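Local coordinates for protein FACT complex subunit SPT16 (Ashbya gossypii, PDB 6A8M) that probably reorganizes nucleosomes as a subunit of the FACT histone chaperone during transcription, replication and repair, and is seen here as its N-terminal, peptidase-like part, at residues S32-G38 with T63-F69; D215-S219 with P260-G265; N284-S290 with I302-I308. The contacts are given in a common frame with arbitrary orientation. Residues are numbered along the deposited sequence.

Contact 1. Residues S32-G38 with T63-F69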
# COMPACT_ATOMS: atom_id res chain seq x y z
N SER A 32 -6.62 1.29 -25.62
CA SER A 32 -7.47 0.39 -24.83
C SER A 32 -6.59 -0.18 -23.73
O SER A 32 -5.37 -0.08 -23.79
CB SER A 32 -8.07 -0.73 -25.68
OG SER A 32 -7.07 -1.57 -26.26
N LEU A 33 -7.23 -0.80 -22.74
CA LEU A 33 -6.55 -1.42 -21.61
C LEU A 33 -7.01 -2.86 -21.51
O LEU A 33 -8.19 -3.14 -21.74
CB LEU A 33 -6.88 -0.71 -20.30
CG LEU A 33 -6.65 0.80 -20.22
CD1 LEU A 33 -7.02 1.32 -18.86
CD2 LEU A 33 -5.17 1.10 -20.55
N VAL A 34 -6.09 -3.78 -21.17
CA VAL A 34 -6.46 -5.16 -20.87
C VAL A 34 -5.76 -5.60 -19.58
O VAL A 34 -4.53 -5.54 -19.49
CB VAL A 34 -6.12 -6.13 -22.01
CG1 VAL A 34 -6.60 -7.52 -21.64
CG2 VAL A 34 -6.75 -5.66 -23.35
N PHE A 35 -6.55 -6.08 -18.61
CA PHE A 35 -6.05 -6.60 -17.34
C PHE A 35 -6.57 -8.02 -17.16
O PHE A 35 -7.78 -8.25 -17.29
CB PHE A 35 -6.49 -5.72 -16.17
CG PHE A 35 -6.08 -4.28 -16.32
CD1 PHE A 35 -4.81 -3.90 -15.97
CD2 PHE A 35 -6.96 -3.35 -16.82
CE1 PHE A 35 -4.40 -2.58 -16.11
CE2 PHE A 35 -6.56 -2.01 -16.97
CZ PHE A 35 -5.28 -1.64 -16.62
N ILE A 36 -5.67 -8.95 -16.83
CA ILE A 36 -6.03 -10.37 -16.75
C ILE A 36 -5.61 -10.88 -15.39
O ILE A 36 -4.42 -10.89 -15.07
CB ILE A 36 -5.39 -11.21 -17.86
CG1 ILE A 36 -5.42 -10.47 -19.20
CG2 ILE A 36 -6.09 -12.56 -17.97
CD1 ILE A 36 -4.20 -9.60 -19.45
N LEU A 37 -6.58 -11.34 -14.60
CA LEU A 37 -6.29 -11.90 -13.29
C LEU A 37 -6.44 -13.41 -13.40
O LEU A 37 -7.51 -13.90 -13.79
CB LEU A 37 -7.23 -11.31 -12.23
CG LEU A 37 -6.55 -11.11 -10.86
CD1 LEU A 37 -7.31 -10.11 -10.05
CD2 LEU A 37 -6.38 -12.44 -10.11
N GLY A 38 -5.38 -14.15 -13.08
CA GLY A 38 -5.50 -15.59 -13.10
C GLY A 38 -5.92 -16.13 -11.75
O GLY A 38 -6.86 -15.62 -11.14
N THR A 63 -9.50 -15.35 -12.07
CA THR A 63 -9.88 -15.94 -13.36
C THR A 63 -10.83 -15.02 -14.13
O THR A 63 -11.92 -15.42 -14.54
CB THR A 63 -10.50 -17.32 -13.13
OG1 THR A 63 -9.67 -18.05 -12.21
CG2 THR A 63 -10.56 -18.09 -14.41
N THR A 64 -10.42 -13.76 -14.28
CA THR A 64 -11.28 -12.71 -14.79
C THR A 64 -10.46 -11.78 -15.66
O THR A 64 -9.33 -11.44 -15.30
CB THR A 64 -11.92 -11.91 -13.65
OG1 THR A 64 -12.81 -12.75 -12.93
CG2 THR A 64 -12.67 -10.68 -14.16
N LEU A 65 -11.02 -11.38 -16.79
CA LEU A 65 -10.41 -10.38 -17.66
C LEU A 65 -11.28 -9.14 -17.68
O LEU A 65 -12.50 -9.22 -17.80
CB LEU A 65 -10.23 -10.95 -19.07
CG LEU A 65 -9.52 -10.04 -20.08
CD1 LEU A 65 -8.86 -10.91 -21.16
CD2 LEU A 65 -10.48 -9.07 -20.72
N ILE A 66 -10.64 -7.97 -17.61
CA ILE A 66 -11.32 -6.70 -17.74
C ILE A 66 -10.58 -5.90 -18.81
O ILE A 66 -9.37 -5.69 -18.70
CB ILE A 66 -11.33 -5.91 -16.42
CG1 ILE A 66 -11.95 -6.74 -15.29
CG2 ILE A 66 -11.99 -4.53 -16.61
CD1 ILE A 66 -11.83 -6.09 -13.88
N ALA A 67 -11.30 -5.47 -19.84
CA ALA A 67 -10.73 -4.62 -20.87
C ALA A 67 -11.54 -3.33 -20.94
O ALA A 67 -12.76 -3.36 -20.82
CB ALA A 67 -10.71 -5.31 -22.23
N VAL A 68 -10.84 -2.21 -21.14
CA VAL A 68 -11.47 -0.89 -21.08
C VAL A 68 -11.23 -0.17 -22.40
O VAL A 68 -10.13 -0.21 -22.95
CB VAL A 68 -10.92 -0.03 -19.91
CG1 VAL A 68 -11.76 1.21 -19.78
CG2 VAL A 68 -10.93 -0.84 -18.57
N PHE A 69 -12.28 0.50 -22.90
CA PHE A 69 -12.26 1.24 -24.15
C PHE A 69 -12.95 2.59 -23.95
O PHE A 69 -13.61 2.81 -22.93
CB PHE A 69 -12.97 0.47 -25.28
CG PHE A 69 -12.53 -0.95 -25.41
CD1 PHE A 69 -13.09 -1.95 -24.64
CD2 PHE A 69 -11.55 -1.29 -26.34
CE1 PHE A 69 -12.67 -3.26 -24.77
CE2 PHE A 69 -11.14 -2.60 -26.48
CZ PHE A 69 -11.69 -3.58 -25.70
O HOH W 1 -8.85 -8.65 -14.81

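Contact 2. Residues D215-S219 with P260-G265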
# COMPACT_ATOMS: atom_id res chain seq x y z
N ASP A 215 15.10 -11.40 17.32
CA ASP A 215 14.18 -10.39 16.81
C ASP A 215 13.05 -11.02 16.00
O ASP A 215 11.89 -10.62 16.13
CB ASP A 215 14.95 -9.40 15.94
CG ASP A 215 15.86 -8.49 16.74
OD1 ASP A 215 15.75 -8.44 17.97
OD2 ASP A 215 16.72 -7.85 16.10
N ALA A 216 13.38 -12.01 15.17
CA ALA A 216 12.38 -12.60 14.28
C ALA A 216 11.36 -13.44 15.05
O ALA A 216 10.18 -13.45 14.71
CB ALA A 216 13.08 -13.43 13.20
N LYS A 217 11.80 -14.13 16.10
CA LYS A 217 10.84 -14.87 16.94
C LYS A 217 9.89 -13.92 17.65
O LYS A 217 8.67 -14.17 17.71
CB LYS A 217 11.60 -15.71 17.96
CG LYS A 217 10.71 -16.50 18.90
CD LYS A 217 9.79 -17.43 18.12
CE LYS A 217 8.90 -18.20 19.08
NZ LYS A 217 7.81 -18.90 18.36
N LEU A 218 10.41 -12.81 18.17
CA LEU A 218 9.56 -11.82 18.83
C LEU A 218 8.55 -11.22 17.85
O LEU A 218 7.37 -11.08 18.19
CB LEU A 218 10.43 -10.74 19.45
CG LEU A 218 9.72 -9.61 20.18
CD1 LEU A 218 8.91 -10.17 21.34
CD2 LEU A 218 10.75 -8.59 20.67
N SER A 219 8.99 -10.85 16.64
CA SER A 219 8.03 -10.24 15.72
C SER A 219 7.02 -11.28 15.25
O SER A 219 5.86 -10.94 15.00
CB SER A 219 8.73 -9.58 14.53
OG SER A 219 9.33 -10.52 13.66
N PRO A 260 5.50 -8.01 10.60
CA PRO A 260 6.11 -7.01 11.48
C PRO A 260 7.63 -7.16 11.55
O PRO A 260 8.15 -8.27 11.50
CB PRO A 260 5.48 -7.30 12.84
CG PRO A 260 4.16 -7.97 12.52
CD PRO A 260 4.40 -8.75 11.24
N ILE A 261 8.32 -6.03 11.66
CA ILE A 261 9.77 -5.98 11.61
C ILE A 261 10.27 -5.49 12.96
O ILE A 261 9.88 -4.40 13.41
CB ILE A 261 10.27 -5.04 10.50
CG1 ILE A 261 9.77 -5.50 9.12
CG2 ILE A 261 11.80 -4.95 10.54
CD1 ILE A 261 9.95 -4.45 8.01
N ILE A 262 11.14 -6.27 13.58
CA ILE A 262 11.90 -5.86 14.76
C ILE A 262 13.39 -6.02 14.44
O ILE A 262 13.80 -7.05 13.88
CB ILE A 262 11.51 -6.67 16.00
CG1 ILE A 262 10.02 -6.46 16.32
CG2 ILE A 262 12.38 -6.33 17.23
CD1 ILE A 262 9.54 -7.36 17.45
N GLN A 263 14.18 -4.99 14.74
CA GLN A 263 15.63 -5.03 14.61
C GLN A 263 16.21 -4.38 15.86
O GLN A 263 16.09 -3.16 16.03
CB GLN A 263 16.11 -4.30 13.35
CG GLN A 263 15.58 -4.90 12.06
CD GLN A 263 15.98 -4.10 10.85
OE1 GLN A 263 16.60 -3.03 10.96
NE2 GLN A 263 15.61 -4.59 9.68
N SER A 264 16.84 -5.17 16.72
CA SER A 264 17.37 -4.64 17.96
C SER A 264 18.88 -4.39 17.92
O SER A 264 19.44 -3.95 18.93
CB SER A 264 17.06 -5.59 19.12
OG SER A 264 17.70 -6.83 18.90
N GLY A 265 19.55 -4.65 16.79
CA GLY A 265 20.97 -4.43 16.70
C GLY A 265 21.82 -5.64 17.06
O GLY A 265 21.33 -6.67 17.55
O HOH W 2 19.23 -8.30 16.90
O HOH W 3 19.36 -6.49 14.54
O HOH W 4 7.18 -10.90 11.93

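Contact 3. Residues N284-S290 with I302-I308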
# COMPACT_ATOMS: atom_id res chain seq x y z
N ASN A 284 19.41 -3.28 24.79
CA ASN A 284 20.18 -2.10 25.12
C ASN A 284 20.10 -1.14 23.94
O ASN A 284 19.94 -1.56 22.80
CB ASN A 284 21.65 -2.42 25.39
CG ASN A 284 21.96 -2.46 26.85
OD1 ASN A 284 21.91 -1.44 27.54
ND2 ASN A 284 22.28 -3.65 27.34
N GLY A 285 20.24 0.15 24.24
CA GLY A 285 20.34 1.14 23.17
C GLY A 285 19.05 1.27 22.38
O GLY A 285 17.97 1.39 22.95
N CYS A 286 19.15 1.25 21.04
CA CYS A 286 17.99 1.45 20.18
C CYS A 286 17.44 0.13 19.63
O CYS A 286 18.19 -0.75 19.20
CB CYS A 286 18.34 2.39 19.01
SG CYS A 286 18.88 4.03 19.54
N ILE A 287 16.11 0.01 19.66
CA ILE A 287 15.40 -1.13 19.08
C ILE A 287 14.33 -0.59 18.13
O ILE A 287 13.52 0.26 18.52
CB ILE A 287 14.77 -2.02 20.16
CG1 ILE A 287 15.88 -2.50 21.11
CG2 ILE A 287 13.98 -3.17 19.52
CD1 ILE A 287 15.37 -3.25 22.31
N LEU A 288 14.35 -1.07 16.89
CA LEU A 288 13.44 -0.60 15.86
C LEU A 288 12.27 -1.57 15.70
O LEU A 288 12.46 -2.79 15.64
CB LEU A 288 14.15 -0.46 14.51
CG LEU A 288 15.44 0.36 14.50
CD1 LEU A 288 15.90 0.52 13.05
CD2 LEU A 288 15.30 1.71 15.17
N ALA A 289 11.07 -1.01 15.58
CA ALA A 289 9.89 -1.83 15.35
C ALA A 289 9.02 -1.19 14.29
O ALA A 289 8.91 0.04 14.23
CB ALA A 289 9.09 -2.01 16.65
N SER A 290 8.43 -2.03 13.44
CA SER A 290 7.54 -1.55 12.38
C SER A 290 6.38 -2.52 12.23
O SER A 290 6.58 -3.73 12.15
CB SER A 290 8.24 -1.46 11.01
OG SER A 290 9.35 -0.57 11.02
N ILE A 302 3.28 2.07 10.73
CA ILE A 302 3.80 2.78 11.89
C ILE A 302 5.16 2.18 12.23
O ILE A 302 5.33 0.96 12.19
CB ILE A 302 2.85 2.71 13.11
CG1 ILE A 302 3.37 3.61 14.25
CG2 ILE A 302 2.60 1.24 13.58
CD1 ILE A 302 2.37 3.77 15.43
N SER A 303 6.13 3.04 12.53
CA SER A 303 7.44 2.59 12.98
C SER A 303 7.82 3.39 14.21
O SER A 303 7.62 4.61 14.25
CB SER A 303 8.55 2.74 11.92
OG SER A 303 8.34 1.87 10.82
N ARG A 304 8.39 2.72 15.19
CA ARG A 304 8.82 3.39 16.41
C ARG A 304 10.23 2.92 16.73
O ARG A 304 10.66 1.83 16.33
CB ARG A 304 7.89 3.07 17.60
CG ARG A 304 6.48 3.61 17.40
CD ARG A 304 6.50 5.12 17.45
NE ARG A 304 5.19 5.78 17.41
CZ ARG A 304 4.69 6.31 16.30
NH1 ARG A 304 5.37 6.21 15.14
NH2 ARG A 304 3.52 6.96 16.33
N THR A 305 10.94 3.76 17.47
CA THR A 305 12.22 3.38 18.07
C THR A 305 12.01 3.30 19.58
O THR A 305 11.42 4.21 20.17
CB THR A 305 13.31 4.40 17.73
OG1 THR A 305 13.46 4.50 16.32
CG2 THR A 305 14.65 3.97 18.33
N PHE A 306 12.45 2.21 20.19
CA PHE A 306 12.42 2.08 21.63
C PHE A 306 13.85 2.19 22.15
O PHE A 306 14.78 1.70 21.51
CB PHE A 306 11.76 0.77 22.05
CG PHE A 306 10.36 0.62 21.52
CD1 PHE A 306 9.29 1.22 22.17
CD2 PHE A 306 10.12 -0.09 20.36
CE1 PHE A 306 7.98 1.10 21.67
CE2 PHE A 306 8.84 -0.20 19.84
CZ PHE A 306 7.75 0.38 20.49
N LEU A 307 14.02 2.91 23.26
CA LEU A 307 15.33 3.18 23.84
C LEU A 307 15.45 2.47 25.18
O LEU A 307 14.58 2.63 26.05
CB LEU A 307 15.56 4.69 24.03
CG LEU A 307 15.34 5.58 22.81
CD1 LEU A 307 15.51 7.06 23.20
CD2 LEU A 307 16.31 5.20 21.73
N ILE A 308 16.49 1.66 25.34
CA ILE A 308 16.77 0.94 26.58
C ILE A 308 18.06 1.50 27.14
O ILE A 308 19.13 1.28 26.56
CB ILE A 308 16.90 -0.57 26.36
CG1 ILE A 308 15.76 -1.10 25.48
CG2 ILE A 308 17.06 -1.28 27.71
CD1 ILE A 308 14.39 -0.79 25.98

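Contact 1. Residues S32-G38 with T63-F69
Two antiparallel strands, 32-37 and 64-68, lie side by side in the middle of the six-stranded mixed sheet of the N-terminal lobe. Their axes come within 4.5 Å at 171°. Reciprocal backbone bonds pair Leu33 with Val68, Phe35 with Ile66 and Leu37 with Thr64; Phe35 N reaches Ile66 O at 2.8 Å. The side chains of residues 33-37 and 65-68 are apolar, as suits a sheet covered by helices on both faces in an alpha/beta sandwich. Phe35, Leu37 and Ile66 pack on helix 48-57, which lies in the connection between the strands. On the other face Val34, Ile36, Leu65 and small Ala67 meet helices 113-128 and 143-158; Leu65 CD1 sits 4.0 Å from Ile36 CG1. A G1 beta bulge disturbs the pairing where Thr63 and Thr64 both oppose Leu37. Thr63 takes positive phi, and its N donates to Gly38 O (2.8 Å). Thr64 turns its hydroxyl to Pro62 and Thr77, while a water donates to Phe35 O (2.7 Å) and Thr64 O (2.9 Å).

Contact 2. Residues D215-S219 with P260-G265
Ile262 pushes its side chain against the first turn of helix 215-224, with CD1 3.5 Å from Leu218 CG and 3.8 Å from Ser219 CB. This is helix-on-strand packing within the M24 peptidase-like domain, whose fold is known as pita-bread: helix segment 215-219 runs at 147° to strand 261-263, the axes approaching to 7.4 Å. A long branched side chain suits the gap, and Leu199 and Leu203 of helix 179-208 add to the apolar surroundings of Ile262 and Leu218 respectively. Where the strand ends, Asp215 takes over with its carboxylate. Asp215 OD1 accepts from Ser264 OG at 2.7 Å and Asp215 OD2 from Ser264 N at 2.8 Å, so a short acidic side chain ties the helix start to backbone and hydroxyl of one residue. Ser264 OG is also bonded to Asp282 N. At the far end, small Ser219 lets Pro260 come close; the Ser219 hydroxyl bonds to Ser276, and one water accepts from Ser219 OG (2.8 Å) while donating to Pro260 O (2.8 Å).

Contact 3. Residues N284-S290 with I302-I308
Ser290 OG and Ser303 OG share a short hydrogen bond of 2.6 Å across a non-hydrogen-bonded pair of the antiparallel hairpin, where two small hydroxyl side chains lie side by side on one face. Alternating with such pairs, Gly285 with Ile308, Ile287 with Phe306 and Ala289 with Arg304 each form two backbone bonds; Ile287 N to Phe306 O is 2.8 Å. Gly285 enters the strand with phi of 67°, a conformation easy for glycine. Arg304 bends its guanidinium back so that NH1 reaches Ser303 O (2.9 Å), and the group also bonds to Tyr434 O and makes a salt bridge with Asp419. Further out, the edge of the Phe306 ring meets Ala289, CE2 lying 3.7 Å from CB; the small alanine leaves room for the ring, and both pack on helix 179-208. Ile287 CD1 touches Ile308 CG1 at 3.9 Å. On the opposite face Cys286 SG lies 3.6 Å from Leu307 CD2, and Thr305 bonds to Gln416 of strand 412-424. In M24 metallopeptidases this hairpin supplies two metal-binding aspartates; these segments carry no carboxylate, and Ser290 probably occupies one aspartate position, consistent with a peptidase-like fold that has lost metal ligands.

Contacts 2 and 3 form one continuous unit of the peptidase-like domain, their centres 10 Å apart. Strand 261-263 runs beside strand 285-295, with Ile261 O 2.8 Å from Ser290 N and Gln263 O 2.9 Å from Leu288 N, so the hairpin of contact 3 is extended by the strand on which the helix of contact 2 rests. Ser264 CB also packs on Ile287 CG1 at 3.9 Å. Contact 1 belongs to the separate N-terminal lobe, across the chain's centre: its centre is 40 Å from that of contact 2 and 44 Å from that of contact 3, with nearest atoms about 24 and 26 Å away. The two lobes thus have separate sheets.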